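Local coordinates for protein protoporphyrinogen oxidase (Exiguobacterium sibiricum, PDB 3LOV) that probably oxidises coproporphyrinogen III to coproporphyrin III with oxygen, using bound FAD, in the coproporphyrin-dependent route to heme b, at residues A18-A23 with E247-R252; A90-T95 with T119-E124. All blocks are in the same frame, centred on the assembly; numbering follows the deposited sequence.

Interaction 1. Residues A18-A23 with E247-R252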
# COMPACT_ATOMS: atom_id res chain seq x y z
N ALA A 18 8.24 14.36 -1.37
CA ALA A 18 8.55 14.20 -2.79
C ALA A 18 8.08 15.40 -3.60
O ALA A 18 8.77 15.86 -4.52
CB ALA A 18 7.93 12.94 -3.35
N ALA A 19 6.90 15.91 -3.29
CA ALA A 19 6.44 17.07 -4.01
C ALA A 19 7.45 18.25 -3.82
O ALA A 19 7.72 18.97 -4.75
CB ALA A 19 5.02 17.48 -3.58
N ALA A 20 7.99 18.43 -2.63
CA ALA A 20 8.82 19.61 -2.39
C ALA A 20 10.12 19.46 -3.19
O ALA A 20 10.62 20.45 -3.74
CB ALA A 20 9.13 19.79 -0.93
N TYR A 21 10.63 18.22 -3.22
CA TYR A 21 11.88 17.85 -3.88
C TYR A 21 11.74 18.19 -5.34
O TYR A 21 12.61 18.85 -5.92
CB TYR A 21 12.18 16.34 -3.73
CG TYR A 21 13.40 15.89 -4.53
CD1 TYR A 21 14.69 16.06 -4.04
CD2 TYR A 21 13.25 15.33 -5.80
CE1 TYR A 21 15.80 15.68 -4.81
CE2 TYR A 21 14.33 14.96 -6.55
CZ TYR A 21 15.60 15.12 -6.04
OH TYR A 21 16.68 14.76 -6.80
N TYR A 22 10.66 17.71 -5.94
CA TYR A 22 10.46 17.94 -7.36
C TYR A 22 10.14 19.41 -7.64
O TYR A 22 10.52 19.91 -8.69
CB TYR A 22 9.34 17.06 -7.92
CG TYR A 22 9.63 15.59 -7.93
CD1 TYR A 22 10.74 15.09 -8.61
CD2 TYR A 22 8.79 14.68 -7.28
CE1 TYR A 22 11.02 13.72 -8.62
CE2 TYR A 22 9.06 13.30 -7.28
CZ TYR A 22 10.19 12.84 -7.95
OH TYR A 22 10.48 11.50 -7.97
N ALA A 23 9.42 20.07 -6.73
CA ALA A 23 9.08 21.48 -6.91
C ALA A 23 10.35 22.33 -6.86
O ALA A 23 10.44 23.31 -7.61
CB ALA A 23 8.01 22.02 -5.84
N GLU A 247 16.65 22.54 -0.21
CA GLU A 247 17.54 23.69 0.01
C GLU A 247 16.84 25.00 0.31
O GLU A 247 17.48 25.92 0.82
CB GLU A 247 18.46 23.87 -1.18
CG GLU A 247 19.52 22.79 -1.26
CD GLU A 247 20.52 23.01 -2.39
OE1 GLU A 247 20.15 22.87 -3.60
OE2 GLU A 247 21.68 23.33 -2.05
N ARG A 248 15.58 25.14 -0.04
CA ARG A 248 14.89 26.38 0.24
C ARG A 248 13.45 26.24 0.73
O ARG A 248 12.85 27.21 1.15
CB ARG A 248 14.98 27.28 -0.99
CG ARG A 248 14.09 26.89 -2.12
CD ARG A 248 14.09 27.99 -3.18
NE ARG A 248 13.04 27.76 -4.17
CZ ARG A 248 13.11 26.87 -5.16
NH1 ARG A 248 14.19 26.14 -5.33
NH2 ARG A 248 12.09 26.74 -6.00
N SER A 249 12.90 25.04 0.70
CA SER A 249 11.53 24.81 1.20
C SER A 249 11.46 25.01 2.70
O SER A 249 12.29 24.50 3.42
CB SER A 249 11.12 23.38 0.89
OG SER A 249 11.08 23.15 -0.49
N GLU A 250 10.48 25.77 3.16
CA GLU A 250 10.28 25.95 4.59
C GLU A 250 9.32 24.88 5.13
O GLU A 250 8.20 24.78 4.68
CB GLU A 250 9.71 27.31 4.87
CG GLU A 250 9.80 27.70 6.35
CD GLU A 250 8.78 28.74 6.76
OE1 GLU A 250 8.18 29.38 5.87
OE2 GLU A 250 8.58 28.93 7.98
N ILE A 251 9.77 24.07 6.10
CA ILE A 251 8.96 22.99 6.66
C ILE A 251 8.37 23.47 7.97
O ILE A 251 9.13 23.76 8.89
CB ILE A 251 9.79 21.71 7.01
CG1 ILE A 251 10.63 21.18 5.83
CG2 ILE A 251 8.87 20.64 7.61
CD1 ILE A 251 9.99 20.24 4.97
N ARG A 252 7.04 23.51 8.10
CA ARG A 252 6.43 23.87 9.38
C ARG A 252 5.78 22.65 10.03
O ARG A 252 4.76 22.17 9.55
CB ARG A 252 5.38 24.99 9.22
CG ARG A 252 5.81 26.22 8.37
CD ARG A 252 5.96 27.50 9.16
NE ARG A 252 4.70 27.97 9.74
CZ ARG A 252 3.80 28.73 9.12
NH1 ARG A 252 3.99 29.13 7.86
NH2 ARG A 252 2.68 29.08 9.76
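The flat guanidinium of R248 approaches the backbone carbonyl of A23, with NH2 4.1 Å from A23 O. That oxygen lies oblique to the guanidinium plane, and the pair is too long for a hydrogen bond. NH2 instead donates to the carbonyl oxygen of L30. CG of R248 stands between the backbone N and the carbonyl carbon (chi1 74°). From there the chain runs extended to NE and carries the planar group back to the helix. Two aromatic rings lie on the helix. Over one face of the Y22 ring lies CD2 of Y21, 3.7 Å above the plane and offset toward the rim. CE1 of Y22 sits at the edge of the Y21 ring, in its plane. The two rings are therefore turned steeply against each other.

A20 points its methyl at S249, and CB meets OG at 3.9 Å. This is a van der Waals touch. The S249 hydroxyl is hydrogen-bonded to the carboxylate of E24, one turn further along the helix. The same carboxylate accepts from the backbone N of E247 and R248, so E24 ties the turn before strand 250-252 to the helix.

The GxGxxG sequence (G11, G13, G16) spans the turn after strand 6-10 and the start of helix 14-26, consistent with a Rossmann-type FAD-binding fold. The A20 side chain is about 12 Å from the cofactor. Strand 250-252 is an outermost strand of the parallel sheet and pairs with strand 31-35, whose I32 touches A23, R248 and S249. Helix 447-463 packs on A18, A19 and Y22, while helix 68-75 packs on both tyrosines.

Interaction 2. Residues A90-T95 with T119-E124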
# COMPACT_ATOMS: atom_id res chain seq x y z
N ALA A 90 6.12 -19.24 1.67
CA ALA A 90 4.98 -18.53 2.25
C ALA A 90 3.76 -19.48 2.33
O ALA A 90 3.70 -20.51 1.63
CB ALA A 90 4.65 -17.29 1.44
N PHE A 91 2.79 -19.09 3.16
CA PHE A 91 1.68 -19.96 3.55
C PHE A 91 0.36 -19.21 3.48
O PHE A 91 0.32 -17.98 3.47
CB PHE A 91 1.84 -20.48 4.99
CG PHE A 91 3.09 -21.30 5.24
CD1 PHE A 91 3.10 -22.67 5.00
CD2 PHE A 91 4.23 -20.69 5.80
CE1 PHE A 91 4.25 -23.43 5.27
CE2 PHE A 91 5.38 -21.43 6.09
CZ PHE A 91 5.40 -22.81 5.81
N ILE A 92 -0.71 -19.98 3.36
CA ILE A 92 -2.09 -19.51 3.60
C ILE A 92 -2.55 -20.25 4.84
O ILE A 92 -2.44 -21.48 4.91
CB ILE A 92 -3.13 -19.90 2.51
CG1 ILE A 92 -2.65 -19.60 1.09
CG2 ILE A 92 -4.41 -19.13 2.71
CD1 ILE A 92 -2.71 -18.12 0.67
N LEU A 93 -3.06 -19.49 5.80
CA LEU A 93 -3.79 -20.00 6.95
C LEU A 93 -5.28 -19.92 6.71
O LEU A 93 -5.83 -18.83 6.50
CB LEU A 93 -3.47 -19.18 8.19
CG LEU A 93 -4.04 -19.60 9.56
CD1 LEU A 93 -3.51 -20.97 9.99
CD2 LEU A 93 -3.64 -18.58 10.59
N ASP A 94 -5.93 -21.07 6.70
CA ASP A 94 -7.39 -21.11 6.79
C ASP A 94 -7.87 -21.95 7.97
O ASP A 94 -7.09 -22.32 8.85
CB ASP A 94 -7.96 -21.60 5.48
CG ASP A 94 -7.60 -23.03 5.16
OD1 ASP A 94 -7.11 -23.80 6.03
OD2 ASP A 94 -7.81 -23.38 3.98
N THR A 95 -9.16 -22.27 7.98
CA THR A 95 -9.75 -22.98 9.09
C THR A 95 -9.14 -24.38 9.19
O THR A 95 -9.05 -24.93 10.28
CB THR A 95 -11.28 -23.04 8.97
OG1 THR A 95 -11.63 -23.49 7.67
CG2 THR A 95 -11.87 -21.70 9.14
N THR A 119 -1.71 -29.59 -3.73
CA THR A 119 -2.21 -28.76 -2.67
C THR A 119 -3.33 -29.39 -1.85
O THR A 119 -4.21 -30.06 -2.38
CB THR A 119 -2.72 -27.42 -3.17
OG1 THR A 119 -2.89 -26.59 -2.03
CG2 THR A 119 -4.06 -27.55 -3.98
N THR A 120 -3.27 -29.12 -0.54
CA THR A 120 -4.28 -29.47 0.44
C THR A 120 -5.29 -28.33 0.66
O THR A 120 -6.19 -28.43 1.46
CB THR A 120 -3.60 -29.87 1.81
OG1 THR A 120 -2.65 -28.86 2.20
CG2 THR A 120 -2.88 -31.20 1.70
N LEU A 121 -5.15 -27.24 -0.09
CA LEU A 121 -5.90 -26.03 0.19
C LEU A 121 -7.31 -26.17 -0.35
O LEU A 121 -8.26 -25.59 0.17
CB LEU A 121 -5.15 -24.84 -0.42
CG LEU A 121 -5.38 -23.38 -0.08
CD1 LEU A 121 -5.55 -23.11 1.40
CD2 LEU A 121 -4.17 -22.63 -0.63
N LEU A 122 -7.45 -26.94 -1.43
CA LEU A 122 -8.75 -27.22 -2.02
C LEU A 122 -9.04 -28.73 -1.84
O LEU A 122 -8.13 -29.54 -1.70
CB LEU A 122 -8.73 -26.84 -3.50
CG LEU A 122 -9.11 -25.38 -3.81
CD1 LEU A 122 -8.16 -24.42 -3.10
CD2 LEU A 122 -9.17 -25.10 -5.34
N THR A 123 -10.30 -29.09 -1.83
CA THR A 123 -10.67 -30.50 -1.85
C THR A 123 -10.39 -31.09 -3.25
O THR A 123 -10.19 -30.35 -4.23
CB THR A 123 -12.15 -30.68 -1.58
OG1 THR A 123 -12.87 -30.14 -2.71
CG2 THR A 123 -12.58 -29.96 -0.23
N GLU A 124 -10.43 -32.42 -3.34
CA GLU A 124 -10.18 -33.13 -4.60
C GLU A 124 -11.16 -32.67 -5.65
O GLU A 124 -10.80 -32.42 -6.80
CB GLU A 124 -10.35 -34.65 -4.41
CG GLU A 124 -10.09 -35.46 -5.69
CD GLU A 124 -8.75 -35.12 -6.32
OE1 GLU A 124 -7.73 -35.18 -5.60
OE2 GLU A 124 -8.70 -34.79 -7.53
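Apolar contact between I92 and L121 makes up one part of this interface. CG1 of I92 meets CD2 of L121 at 3.8 Å, and CB of I92 lies 4.2 Å from the other methyl, CD1. The two side chains cross at about a right angle. The bond from CA to CB of I92 points toward the loop. L121 sets CG anti to its backbone N (chi1 -163°), which brings both methyls up to the strand.

A polar atom against a methyl forms the second part. OD2 of D94 lies 3.4 Å from CD1 of L121, and no hydrogen bond is made across the two segments. The other carboxylate oxygen, OD1, is hydrogen-bonded to NE2 of H99. T120 OG1 bonds to ND1 of the same imidazole. H99 therefore links D94 on the strand to T120 in the loop, and it also touches L121.

Strand 90-94 belongs to a mixed sheet, between strand 97-100 on one side and strand 329-332 on the other. It is antiparallel to the first and parallel to the second. The facing segment lies in the loop between helix 113-116 and helix 124-135 and ends on the first residue of the latter. L166 of helix 160-172 touches both I92 and L121, so strand, loop and helix share one buried apolar patch.

Hydrogen bonds within the loop set its shape. T119 OG1 accepts from the backbone N of L121 at 3.0 Å, with an angle of 155° at the hydrogen. This is an ST turn, and it ends at the residue that meets the strand. T123 holds the N-cap position of helix 124-135. Its side chain caps a backbone N, while its own N is hydrogen-bonded to the E126 carboxylate.

In the fold
Interactions 1 and 2 lie on opposite sides of the chain's centre, their own centres about 49 Å apart. Along the sequence, interaction 2 is nested inside the loop closed by interaction 1. The two interactions share no helix or strand. Interaction 1 joins helix 14-26 to the turn leading into an outermost strand of the parallel sheet; interaction 2 joins a strand of the mixed sheet to a connecting loop away from the annotated sites. Interaction 2 is the more buried and the more apolar, with leucine at its middle. In interaction 1 the one methyl contact is with a hydroxyl, and an arginine lies nearby. Neither has a direct hydrogen bond between its segments: E24, on the same helix, bonds to 247-249 in one; H99 bridges both segments in the other.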